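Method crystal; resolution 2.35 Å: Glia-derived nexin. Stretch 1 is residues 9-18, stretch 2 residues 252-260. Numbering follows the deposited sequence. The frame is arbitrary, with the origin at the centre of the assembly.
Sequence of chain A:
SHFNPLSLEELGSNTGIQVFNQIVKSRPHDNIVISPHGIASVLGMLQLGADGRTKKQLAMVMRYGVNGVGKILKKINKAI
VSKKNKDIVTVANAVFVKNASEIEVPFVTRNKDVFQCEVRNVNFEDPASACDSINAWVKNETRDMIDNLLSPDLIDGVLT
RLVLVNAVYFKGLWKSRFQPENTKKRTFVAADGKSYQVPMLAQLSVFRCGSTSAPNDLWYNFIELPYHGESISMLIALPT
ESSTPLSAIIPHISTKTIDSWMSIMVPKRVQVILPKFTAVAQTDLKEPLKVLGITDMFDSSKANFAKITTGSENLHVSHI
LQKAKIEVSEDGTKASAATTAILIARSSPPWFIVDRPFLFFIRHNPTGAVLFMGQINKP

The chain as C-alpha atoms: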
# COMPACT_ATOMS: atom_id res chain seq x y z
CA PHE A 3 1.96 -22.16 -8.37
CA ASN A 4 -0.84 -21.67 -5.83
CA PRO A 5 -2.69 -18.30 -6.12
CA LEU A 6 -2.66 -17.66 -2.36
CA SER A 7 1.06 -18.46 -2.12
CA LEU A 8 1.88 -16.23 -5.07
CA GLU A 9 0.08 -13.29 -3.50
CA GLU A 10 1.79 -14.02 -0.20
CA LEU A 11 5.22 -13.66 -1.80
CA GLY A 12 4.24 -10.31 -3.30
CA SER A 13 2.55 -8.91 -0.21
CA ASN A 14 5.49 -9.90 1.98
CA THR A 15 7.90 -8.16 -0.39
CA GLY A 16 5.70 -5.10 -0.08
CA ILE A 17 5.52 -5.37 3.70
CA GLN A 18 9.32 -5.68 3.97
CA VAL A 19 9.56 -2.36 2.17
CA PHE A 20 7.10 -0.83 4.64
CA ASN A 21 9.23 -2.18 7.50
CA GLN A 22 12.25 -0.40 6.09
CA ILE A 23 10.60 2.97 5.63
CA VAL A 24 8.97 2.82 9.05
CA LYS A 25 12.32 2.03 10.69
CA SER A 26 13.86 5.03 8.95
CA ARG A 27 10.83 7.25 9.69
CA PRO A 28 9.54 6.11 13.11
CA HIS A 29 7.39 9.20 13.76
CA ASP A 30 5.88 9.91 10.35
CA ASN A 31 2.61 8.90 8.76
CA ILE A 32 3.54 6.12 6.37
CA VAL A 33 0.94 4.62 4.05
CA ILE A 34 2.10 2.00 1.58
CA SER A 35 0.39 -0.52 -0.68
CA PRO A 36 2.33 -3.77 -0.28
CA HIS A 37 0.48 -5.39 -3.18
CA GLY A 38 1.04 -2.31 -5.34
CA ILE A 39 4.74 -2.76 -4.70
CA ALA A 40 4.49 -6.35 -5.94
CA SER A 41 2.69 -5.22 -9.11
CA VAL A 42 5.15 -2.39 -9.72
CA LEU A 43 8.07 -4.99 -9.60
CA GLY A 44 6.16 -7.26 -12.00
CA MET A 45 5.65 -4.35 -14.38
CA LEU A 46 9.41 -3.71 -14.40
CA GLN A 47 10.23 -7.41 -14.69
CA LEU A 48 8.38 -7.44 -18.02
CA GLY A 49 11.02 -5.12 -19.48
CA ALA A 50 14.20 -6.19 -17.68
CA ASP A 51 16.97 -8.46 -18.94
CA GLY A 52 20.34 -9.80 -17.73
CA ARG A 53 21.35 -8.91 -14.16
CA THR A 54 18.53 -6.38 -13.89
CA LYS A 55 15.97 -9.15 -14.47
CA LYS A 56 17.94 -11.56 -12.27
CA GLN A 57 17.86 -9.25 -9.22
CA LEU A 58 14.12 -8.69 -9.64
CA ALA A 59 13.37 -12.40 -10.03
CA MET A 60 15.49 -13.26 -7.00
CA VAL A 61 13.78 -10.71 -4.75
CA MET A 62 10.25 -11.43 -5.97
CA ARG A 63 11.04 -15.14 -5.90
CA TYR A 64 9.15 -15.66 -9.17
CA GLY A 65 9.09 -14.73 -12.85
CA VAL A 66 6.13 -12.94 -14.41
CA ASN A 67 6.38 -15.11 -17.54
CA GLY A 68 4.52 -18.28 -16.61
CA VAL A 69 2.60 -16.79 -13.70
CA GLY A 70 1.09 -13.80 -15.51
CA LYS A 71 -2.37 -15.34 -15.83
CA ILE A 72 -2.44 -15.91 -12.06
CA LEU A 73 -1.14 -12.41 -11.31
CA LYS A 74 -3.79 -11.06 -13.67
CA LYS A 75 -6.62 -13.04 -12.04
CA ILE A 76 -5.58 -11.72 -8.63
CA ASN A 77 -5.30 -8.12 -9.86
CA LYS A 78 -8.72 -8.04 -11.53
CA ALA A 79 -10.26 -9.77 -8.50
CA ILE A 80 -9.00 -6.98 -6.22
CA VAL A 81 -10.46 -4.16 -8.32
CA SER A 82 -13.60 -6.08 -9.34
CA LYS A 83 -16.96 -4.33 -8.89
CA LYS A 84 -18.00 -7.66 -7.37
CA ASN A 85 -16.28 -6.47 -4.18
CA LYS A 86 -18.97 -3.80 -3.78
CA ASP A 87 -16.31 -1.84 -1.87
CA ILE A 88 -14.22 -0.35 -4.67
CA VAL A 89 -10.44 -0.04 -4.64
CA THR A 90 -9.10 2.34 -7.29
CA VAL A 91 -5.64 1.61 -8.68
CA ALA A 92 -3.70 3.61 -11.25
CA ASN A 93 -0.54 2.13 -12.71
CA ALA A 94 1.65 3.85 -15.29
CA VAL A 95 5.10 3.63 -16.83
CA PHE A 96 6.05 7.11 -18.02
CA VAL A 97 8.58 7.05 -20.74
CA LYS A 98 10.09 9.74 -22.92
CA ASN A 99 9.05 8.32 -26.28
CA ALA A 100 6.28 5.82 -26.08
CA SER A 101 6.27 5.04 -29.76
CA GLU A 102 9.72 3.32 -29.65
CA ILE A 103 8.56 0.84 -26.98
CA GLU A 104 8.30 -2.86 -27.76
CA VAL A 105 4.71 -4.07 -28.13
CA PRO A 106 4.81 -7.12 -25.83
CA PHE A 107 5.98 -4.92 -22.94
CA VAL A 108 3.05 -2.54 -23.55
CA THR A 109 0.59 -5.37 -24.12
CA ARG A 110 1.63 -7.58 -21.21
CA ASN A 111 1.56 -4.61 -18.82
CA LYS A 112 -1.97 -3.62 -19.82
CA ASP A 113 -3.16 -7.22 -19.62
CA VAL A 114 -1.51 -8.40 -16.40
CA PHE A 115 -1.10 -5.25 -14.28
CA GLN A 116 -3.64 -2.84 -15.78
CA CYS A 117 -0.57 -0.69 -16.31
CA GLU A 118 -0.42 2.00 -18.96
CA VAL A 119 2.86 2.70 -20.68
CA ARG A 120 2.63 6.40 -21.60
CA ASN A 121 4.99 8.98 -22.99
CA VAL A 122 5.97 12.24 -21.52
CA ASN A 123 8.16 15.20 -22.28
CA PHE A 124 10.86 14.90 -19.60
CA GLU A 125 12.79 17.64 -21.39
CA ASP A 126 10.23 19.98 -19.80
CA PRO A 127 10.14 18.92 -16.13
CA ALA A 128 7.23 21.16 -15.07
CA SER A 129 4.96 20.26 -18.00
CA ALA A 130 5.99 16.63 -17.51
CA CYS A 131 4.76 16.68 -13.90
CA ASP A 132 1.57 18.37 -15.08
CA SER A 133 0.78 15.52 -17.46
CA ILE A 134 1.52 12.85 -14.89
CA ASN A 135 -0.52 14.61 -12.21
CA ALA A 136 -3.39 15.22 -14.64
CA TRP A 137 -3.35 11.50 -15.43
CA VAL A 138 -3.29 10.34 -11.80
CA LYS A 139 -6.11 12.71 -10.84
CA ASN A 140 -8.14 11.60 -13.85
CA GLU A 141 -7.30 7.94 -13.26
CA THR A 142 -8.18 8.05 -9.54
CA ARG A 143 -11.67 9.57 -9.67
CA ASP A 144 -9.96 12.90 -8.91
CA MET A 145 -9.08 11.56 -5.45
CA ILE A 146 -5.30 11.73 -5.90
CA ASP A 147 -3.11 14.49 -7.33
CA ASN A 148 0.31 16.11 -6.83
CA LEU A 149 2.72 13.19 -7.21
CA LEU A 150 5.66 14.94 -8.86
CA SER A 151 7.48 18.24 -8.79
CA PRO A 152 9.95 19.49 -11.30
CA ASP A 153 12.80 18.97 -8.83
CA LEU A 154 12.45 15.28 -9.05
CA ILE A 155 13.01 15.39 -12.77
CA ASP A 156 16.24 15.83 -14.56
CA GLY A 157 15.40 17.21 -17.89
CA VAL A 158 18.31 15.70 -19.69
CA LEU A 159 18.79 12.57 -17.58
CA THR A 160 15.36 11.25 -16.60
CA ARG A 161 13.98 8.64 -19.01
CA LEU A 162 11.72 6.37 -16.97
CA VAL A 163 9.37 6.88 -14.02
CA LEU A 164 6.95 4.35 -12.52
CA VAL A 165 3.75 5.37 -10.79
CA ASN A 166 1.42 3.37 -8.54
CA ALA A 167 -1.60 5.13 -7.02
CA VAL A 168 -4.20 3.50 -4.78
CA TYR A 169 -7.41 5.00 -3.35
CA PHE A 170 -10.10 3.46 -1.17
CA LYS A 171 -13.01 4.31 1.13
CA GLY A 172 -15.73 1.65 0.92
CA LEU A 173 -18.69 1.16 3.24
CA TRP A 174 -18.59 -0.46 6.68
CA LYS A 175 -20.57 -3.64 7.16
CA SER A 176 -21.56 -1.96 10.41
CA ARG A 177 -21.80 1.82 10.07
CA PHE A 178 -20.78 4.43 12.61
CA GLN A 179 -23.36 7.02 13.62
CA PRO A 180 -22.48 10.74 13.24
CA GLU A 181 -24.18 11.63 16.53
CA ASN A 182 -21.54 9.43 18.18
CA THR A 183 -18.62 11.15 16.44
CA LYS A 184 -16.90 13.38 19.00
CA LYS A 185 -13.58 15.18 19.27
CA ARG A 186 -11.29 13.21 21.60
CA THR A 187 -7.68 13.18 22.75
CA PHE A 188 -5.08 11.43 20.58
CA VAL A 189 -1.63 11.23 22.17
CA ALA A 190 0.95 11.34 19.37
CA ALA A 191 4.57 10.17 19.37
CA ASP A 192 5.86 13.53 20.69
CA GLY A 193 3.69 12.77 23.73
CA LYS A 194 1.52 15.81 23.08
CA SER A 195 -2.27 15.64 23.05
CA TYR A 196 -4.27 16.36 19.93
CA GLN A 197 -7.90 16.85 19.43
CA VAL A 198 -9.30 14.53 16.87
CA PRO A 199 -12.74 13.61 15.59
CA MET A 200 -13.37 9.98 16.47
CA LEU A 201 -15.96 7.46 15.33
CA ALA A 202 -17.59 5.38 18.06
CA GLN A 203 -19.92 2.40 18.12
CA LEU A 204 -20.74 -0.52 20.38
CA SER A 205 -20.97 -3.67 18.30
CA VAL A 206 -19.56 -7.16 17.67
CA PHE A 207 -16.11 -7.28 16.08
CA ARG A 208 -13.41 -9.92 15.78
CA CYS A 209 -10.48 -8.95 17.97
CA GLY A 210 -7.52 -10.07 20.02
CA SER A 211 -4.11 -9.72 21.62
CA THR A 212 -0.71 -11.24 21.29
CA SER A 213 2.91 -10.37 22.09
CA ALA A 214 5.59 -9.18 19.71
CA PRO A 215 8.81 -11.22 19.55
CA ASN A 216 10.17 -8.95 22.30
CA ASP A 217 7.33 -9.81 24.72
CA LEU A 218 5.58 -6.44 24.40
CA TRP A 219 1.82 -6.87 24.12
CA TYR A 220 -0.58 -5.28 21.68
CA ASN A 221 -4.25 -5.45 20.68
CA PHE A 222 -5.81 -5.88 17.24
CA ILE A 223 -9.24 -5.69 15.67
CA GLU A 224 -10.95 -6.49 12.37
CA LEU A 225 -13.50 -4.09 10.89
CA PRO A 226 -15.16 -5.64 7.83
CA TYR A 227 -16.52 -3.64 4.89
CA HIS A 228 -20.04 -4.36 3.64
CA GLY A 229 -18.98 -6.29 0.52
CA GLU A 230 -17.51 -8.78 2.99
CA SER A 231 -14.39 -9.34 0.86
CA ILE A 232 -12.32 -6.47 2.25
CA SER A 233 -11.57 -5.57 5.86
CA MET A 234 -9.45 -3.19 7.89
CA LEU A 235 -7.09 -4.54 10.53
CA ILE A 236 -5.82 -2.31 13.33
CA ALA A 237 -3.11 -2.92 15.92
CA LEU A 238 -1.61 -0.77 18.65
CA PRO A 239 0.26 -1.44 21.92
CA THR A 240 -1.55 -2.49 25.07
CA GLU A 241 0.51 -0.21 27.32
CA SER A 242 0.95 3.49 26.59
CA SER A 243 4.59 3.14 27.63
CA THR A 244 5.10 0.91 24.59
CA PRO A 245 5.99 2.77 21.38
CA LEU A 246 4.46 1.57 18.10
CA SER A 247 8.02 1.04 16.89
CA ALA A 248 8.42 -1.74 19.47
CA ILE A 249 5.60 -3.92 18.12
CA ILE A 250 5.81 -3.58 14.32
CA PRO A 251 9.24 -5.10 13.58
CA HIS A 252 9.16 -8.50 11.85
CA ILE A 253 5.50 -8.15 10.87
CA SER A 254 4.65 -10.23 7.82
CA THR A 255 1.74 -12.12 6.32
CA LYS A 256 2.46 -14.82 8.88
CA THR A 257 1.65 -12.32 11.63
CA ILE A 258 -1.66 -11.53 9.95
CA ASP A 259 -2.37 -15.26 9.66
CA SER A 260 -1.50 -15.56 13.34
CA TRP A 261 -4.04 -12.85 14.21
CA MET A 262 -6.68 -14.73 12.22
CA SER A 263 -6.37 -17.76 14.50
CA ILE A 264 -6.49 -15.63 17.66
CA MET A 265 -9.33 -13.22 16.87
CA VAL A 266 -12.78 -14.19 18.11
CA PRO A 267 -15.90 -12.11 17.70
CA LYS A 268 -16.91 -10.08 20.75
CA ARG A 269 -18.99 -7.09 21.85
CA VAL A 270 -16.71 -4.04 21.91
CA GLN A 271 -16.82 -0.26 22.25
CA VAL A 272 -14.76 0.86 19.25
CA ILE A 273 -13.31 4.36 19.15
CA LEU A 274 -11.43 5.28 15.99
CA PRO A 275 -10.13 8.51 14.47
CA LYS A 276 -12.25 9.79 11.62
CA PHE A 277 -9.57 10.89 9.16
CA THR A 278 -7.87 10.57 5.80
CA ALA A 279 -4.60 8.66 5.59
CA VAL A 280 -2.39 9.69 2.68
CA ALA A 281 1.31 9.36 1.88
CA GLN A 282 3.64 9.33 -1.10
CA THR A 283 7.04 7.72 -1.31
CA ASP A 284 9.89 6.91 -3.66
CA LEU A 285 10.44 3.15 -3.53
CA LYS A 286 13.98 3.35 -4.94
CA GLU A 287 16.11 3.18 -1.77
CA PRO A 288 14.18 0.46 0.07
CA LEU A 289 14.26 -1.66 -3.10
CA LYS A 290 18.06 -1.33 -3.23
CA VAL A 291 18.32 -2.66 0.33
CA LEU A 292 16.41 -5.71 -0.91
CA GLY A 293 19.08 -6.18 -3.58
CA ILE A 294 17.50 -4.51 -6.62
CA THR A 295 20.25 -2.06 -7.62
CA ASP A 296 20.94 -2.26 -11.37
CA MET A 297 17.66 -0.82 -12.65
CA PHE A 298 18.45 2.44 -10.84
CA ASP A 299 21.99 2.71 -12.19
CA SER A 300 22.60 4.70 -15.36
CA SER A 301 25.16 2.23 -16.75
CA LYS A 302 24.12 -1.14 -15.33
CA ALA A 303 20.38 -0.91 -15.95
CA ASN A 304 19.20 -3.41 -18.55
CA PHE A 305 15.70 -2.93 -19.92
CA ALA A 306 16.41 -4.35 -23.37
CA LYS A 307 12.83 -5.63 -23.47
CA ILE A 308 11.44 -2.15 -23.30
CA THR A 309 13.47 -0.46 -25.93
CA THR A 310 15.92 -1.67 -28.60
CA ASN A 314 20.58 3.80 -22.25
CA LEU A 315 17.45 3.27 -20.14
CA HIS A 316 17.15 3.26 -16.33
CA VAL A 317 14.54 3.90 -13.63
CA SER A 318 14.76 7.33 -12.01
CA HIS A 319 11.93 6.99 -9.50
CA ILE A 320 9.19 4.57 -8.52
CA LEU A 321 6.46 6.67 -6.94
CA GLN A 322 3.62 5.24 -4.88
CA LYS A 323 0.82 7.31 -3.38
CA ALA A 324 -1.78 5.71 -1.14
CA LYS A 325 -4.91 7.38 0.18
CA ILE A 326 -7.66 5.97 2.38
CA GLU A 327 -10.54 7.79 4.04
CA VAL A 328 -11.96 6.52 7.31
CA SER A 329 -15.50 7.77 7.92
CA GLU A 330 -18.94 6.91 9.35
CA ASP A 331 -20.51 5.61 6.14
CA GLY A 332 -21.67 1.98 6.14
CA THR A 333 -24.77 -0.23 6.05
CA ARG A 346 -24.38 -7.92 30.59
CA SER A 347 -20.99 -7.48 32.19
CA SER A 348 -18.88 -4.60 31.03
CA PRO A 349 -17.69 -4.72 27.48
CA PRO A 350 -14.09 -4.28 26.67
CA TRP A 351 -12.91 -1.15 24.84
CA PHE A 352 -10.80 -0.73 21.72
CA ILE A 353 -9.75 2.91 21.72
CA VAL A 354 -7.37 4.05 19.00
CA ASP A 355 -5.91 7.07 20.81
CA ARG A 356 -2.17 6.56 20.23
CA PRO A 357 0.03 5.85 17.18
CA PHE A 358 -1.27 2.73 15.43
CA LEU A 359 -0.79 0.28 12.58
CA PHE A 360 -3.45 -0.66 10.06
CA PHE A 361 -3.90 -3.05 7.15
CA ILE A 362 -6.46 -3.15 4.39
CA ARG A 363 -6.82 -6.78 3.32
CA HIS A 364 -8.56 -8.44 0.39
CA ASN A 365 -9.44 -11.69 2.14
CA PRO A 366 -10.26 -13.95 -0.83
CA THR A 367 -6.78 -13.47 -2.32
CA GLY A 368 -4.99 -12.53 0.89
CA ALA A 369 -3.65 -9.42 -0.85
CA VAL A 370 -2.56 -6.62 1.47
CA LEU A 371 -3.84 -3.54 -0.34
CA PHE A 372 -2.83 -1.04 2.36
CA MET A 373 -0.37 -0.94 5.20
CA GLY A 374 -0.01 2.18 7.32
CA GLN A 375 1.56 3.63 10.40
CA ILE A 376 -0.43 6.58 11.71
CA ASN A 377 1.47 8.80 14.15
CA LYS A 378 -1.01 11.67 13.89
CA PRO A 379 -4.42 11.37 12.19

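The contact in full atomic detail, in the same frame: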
# COMPACT_ATOMS: atom_id res chain seq x y z
N GLU A 9 0.42 -14.58 -4.06
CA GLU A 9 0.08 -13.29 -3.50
C GLU A 9 0.87 -13.04 -2.22
O GLU A 9 1.30 -11.92 -1.95
CB GLU A 9 -1.42 -13.20 -3.21
CG GLU A 9 -1.86 -11.87 -2.65
CD GLU A 9 -1.34 -10.69 -3.47
OE1 GLU A 9 -1.10 -9.62 -2.87
OE2 GLU A 9 -1.17 -10.84 -4.70
N GLU A 10 1.05 -14.11 -1.44
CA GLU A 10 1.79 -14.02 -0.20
C GLU A 10 3.22 -13.53 -0.43
O GLU A 10 3.72 -12.69 0.30
CB GLU A 10 1.80 -15.38 0.50
CG GLU A 10 1.60 -15.30 1.99
CD GLU A 10 1.05 -16.58 2.57
OE1 GLU A 10 -0.07 -16.55 3.13
OE2 GLU A 10 1.74 -17.62 2.46
N LEU A 11 3.87 -14.07 -1.46
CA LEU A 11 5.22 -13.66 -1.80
C LEU A 11 5.26 -12.16 -2.10
O LEU A 11 6.13 -11.44 -1.61
CB LEU A 11 5.75 -14.44 -3.00
CG LEU A 11 6.06 -15.92 -2.75
CD1 LEU A 11 6.31 -16.66 -4.06
CD2 LEU A 11 7.26 -16.06 -1.83
N GLY A 12 4.30 -11.70 -2.90
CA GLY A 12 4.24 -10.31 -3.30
C GLY A 12 3.93 -9.37 -2.15
O GLY A 12 4.57 -8.33 -1.99
N SER A 13 2.94 -9.74 -1.34
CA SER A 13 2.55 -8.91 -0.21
C SER A 13 3.67 -8.81 0.82
O SER A 13 3.91 -7.75 1.38
CB SER A 13 1.27 -9.44 0.45
OG SER A 13 0.13 -8.81 -0.11
N ASN A 14 4.37 -9.92 1.05
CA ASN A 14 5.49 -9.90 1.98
C ASN A 14 6.64 -9.03 1.49
O ASN A 14 7.25 -8.32 2.29
CB ASN A 14 5.97 -11.31 2.32
CG ASN A 14 5.22 -11.91 3.49
OD1 ASN A 14 5.05 -11.28 4.53
ND2 ASN A 14 4.76 -13.15 3.32
N THR A 15 6.91 -9.07 0.19
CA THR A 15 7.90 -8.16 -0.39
C THR A 15 7.48 -6.73 -0.07
O THR A 15 8.28 -5.93 0.40
CB THR A 15 8.02 -8.34 -1.91
OG1 THR A 15 8.63 -9.60 -2.20
CG2 THR A 15 8.89 -7.25 -2.52
N GLY A 16 6.22 -6.43 -0.33
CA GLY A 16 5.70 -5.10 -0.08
C GLY A 16 5.79 -4.71 1.39
O GLY A 16 6.12 -3.57 1.71
N ILE A 17 5.49 -5.65 2.27
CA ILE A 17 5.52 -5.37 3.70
C ILE A 17 6.96 -5.11 4.17
O ILE A 17 7.21 -4.21 4.99
CB ILE A 17 4.89 -6.52 4.51
CG1 ILE A 17 3.38 -6.59 4.22
CG2 ILE A 17 5.13 -6.34 6.00
CD1 ILE A 17 2.69 -7.78 4.87
N GLN A 18 7.91 -5.87 3.63
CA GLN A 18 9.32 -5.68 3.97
C GLN A 18 9.77 -4.27 3.65
O GLN A 18 10.54 -3.67 4.40
CB GLN A 18 10.19 -6.69 3.22
CG GLN A 18 10.18 -8.08 3.83
CD GLN A 18 10.95 -9.09 3.00
OE1 GLN A 18 10.49 -10.20 2.78
NE2 GLN A 18 12.13 -8.69 2.54
N HIS A 252 9.35 -7.09 12.16
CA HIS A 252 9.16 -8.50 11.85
C HIS A 252 7.71 -8.86 11.52
O HIS A 252 7.35 -10.04 11.49
CB HIS A 252 9.65 -9.39 13.00
CG HIS A 252 10.99 -9.00 13.55
ND1 HIS A 252 12.12 -8.94 12.77
CD2 HIS A 252 11.37 -8.67 14.80
CE1 HIS A 252 13.15 -8.58 13.52
NE2 HIS A 252 12.72 -8.41 14.75
N ILE A 253 6.87 -7.86 11.29
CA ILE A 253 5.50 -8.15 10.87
C ILE A 253 5.51 -8.63 9.43
O ILE A 253 6.19 -8.07 8.58
CB ILE A 253 4.57 -6.94 11.00
CG1 ILE A 253 4.38 -6.55 12.46
CG2 ILE A 253 3.21 -7.26 10.38
CD1 ILE A 253 3.23 -5.61 12.71
N SER A 254 4.76 -9.69 9.17
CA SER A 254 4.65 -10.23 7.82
C SER A 254 3.27 -10.82 7.66
O SER A 254 2.42 -10.70 8.55
CB SER A 254 5.71 -11.30 7.58
OG SER A 254 5.40 -12.47 8.31
N THR A 255 3.03 -11.48 6.53
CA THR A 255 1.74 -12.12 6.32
C THR A 255 1.51 -13.17 7.39
O THR A 255 0.38 -13.40 7.81
CB THR A 255 1.60 -12.73 4.90
OG1 THR A 255 2.69 -13.61 4.64
CG2 THR A 255 1.57 -11.64 3.85
N LYS A 256 2.58 -13.80 7.85
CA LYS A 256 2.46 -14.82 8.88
C LYS A 256 1.81 -14.24 10.13
O LYS A 256 0.95 -14.87 10.75
CB LYS A 256 3.82 -15.42 9.22
CG LYS A 256 4.42 -16.25 8.10
N THR A 257 2.21 -13.02 10.48
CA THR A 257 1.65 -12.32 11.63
C THR A 257 0.15 -12.16 11.45
O THR A 257 -0.63 -12.44 12.35
CB THR A 257 2.29 -10.92 11.80
OG1 THR A 257 3.71 -11.02 11.67
CG2 THR A 257 1.94 -10.33 13.16
N ILE A 258 -0.25 -11.69 10.27
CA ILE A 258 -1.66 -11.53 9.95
C ILE A 258 -2.40 -12.86 10.05
O ILE A 258 -3.52 -12.92 10.57
CB ILE A 258 -1.86 -10.93 8.55
CG1 ILE A 258 -1.16 -9.57 8.45
CG2 ILE A 258 -3.34 -10.81 8.22
CD1 ILE A 258 -1.34 -8.90 7.11
N ASP A 259 -1.79 -13.93 9.55
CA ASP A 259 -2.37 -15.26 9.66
C ASP A 259 -2.49 -15.64 11.13
O ASP A 259 -3.46 -16.25 11.56
CB ASP A 259 -1.52 -16.30 8.93
CG ASP A 259 -1.51 -16.08 7.43
OD1 ASP A 259 -2.32 -15.28 6.93
OD2 ASP A 259 -0.68 -16.72 6.74
N SER A 260 -1.48 -15.27 11.92
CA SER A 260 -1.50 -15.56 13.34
C SER A 260 -2.69 -14.85 14.00
O SER A 260 -3.39 -15.45 14.82
CB SER A 260 -0.18 -15.14 13.99
OG SER A 260 -0.18 -15.43 15.37

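The start of a helix leaves backbone amides without intrahelical acceptors, and a neighbouring helix can supply one from a side chain. Glia-derived nexin offers a compact example, in which residues 9-18, helical throughout, meet the loop and first turns of the helix at 255-260. The two axes pass 10.9 Å apart at 109°; the closest CA atoms across the contact are those of Asn-14 and Ser-254, 5.9 Å apart.

Polar contacts centre on Asn-14. Its CA-to-CB bond points sideways, but the carboxamide turns in to engage Thr-255 twice. Thr-255 N donates to Asn-14 OD1 at 2.8 Å and nearly straight, 169°, while Asn-14 ND2 donates to Thr-255 OG1 over a very short 2.5 Å. Asparagine suits the site because one short side chain carries both an acceptor and a donor. The second stretch also organises its own helix start: Ser-254, at the N-cap, accepts from Lys-256 N through its OG at 3.2 Å, and Ser-254 N donates to Thr-257 OG1 at 3.0 Å.

Packing complements these bonds. Thr-255 points toward the first helix and fits as a knob among Glu-10, Ser-13, Asn-14 and Ile-17; its hydroxyl meets Asn-14, while its CG2 lies 4.1 Å from both Ser-13 CB and Ile-17 CD1. Threonine thus serves polar and apolar neighbours at once. Buried Ile-17 also packs against backbone, its CG2 3.3 Å from Ile-253 O. In all, 318 Å² is buried, counting both sides.

Charge contributes no attraction here. Glu-10 covers the knob with its aliphatic portion, CG lying 3.3 Å from Thr-255 OG1, but its OE1 comes within 3.7 Å of Asp-259 OD2, a close pair of like charges at the partly exposed margin.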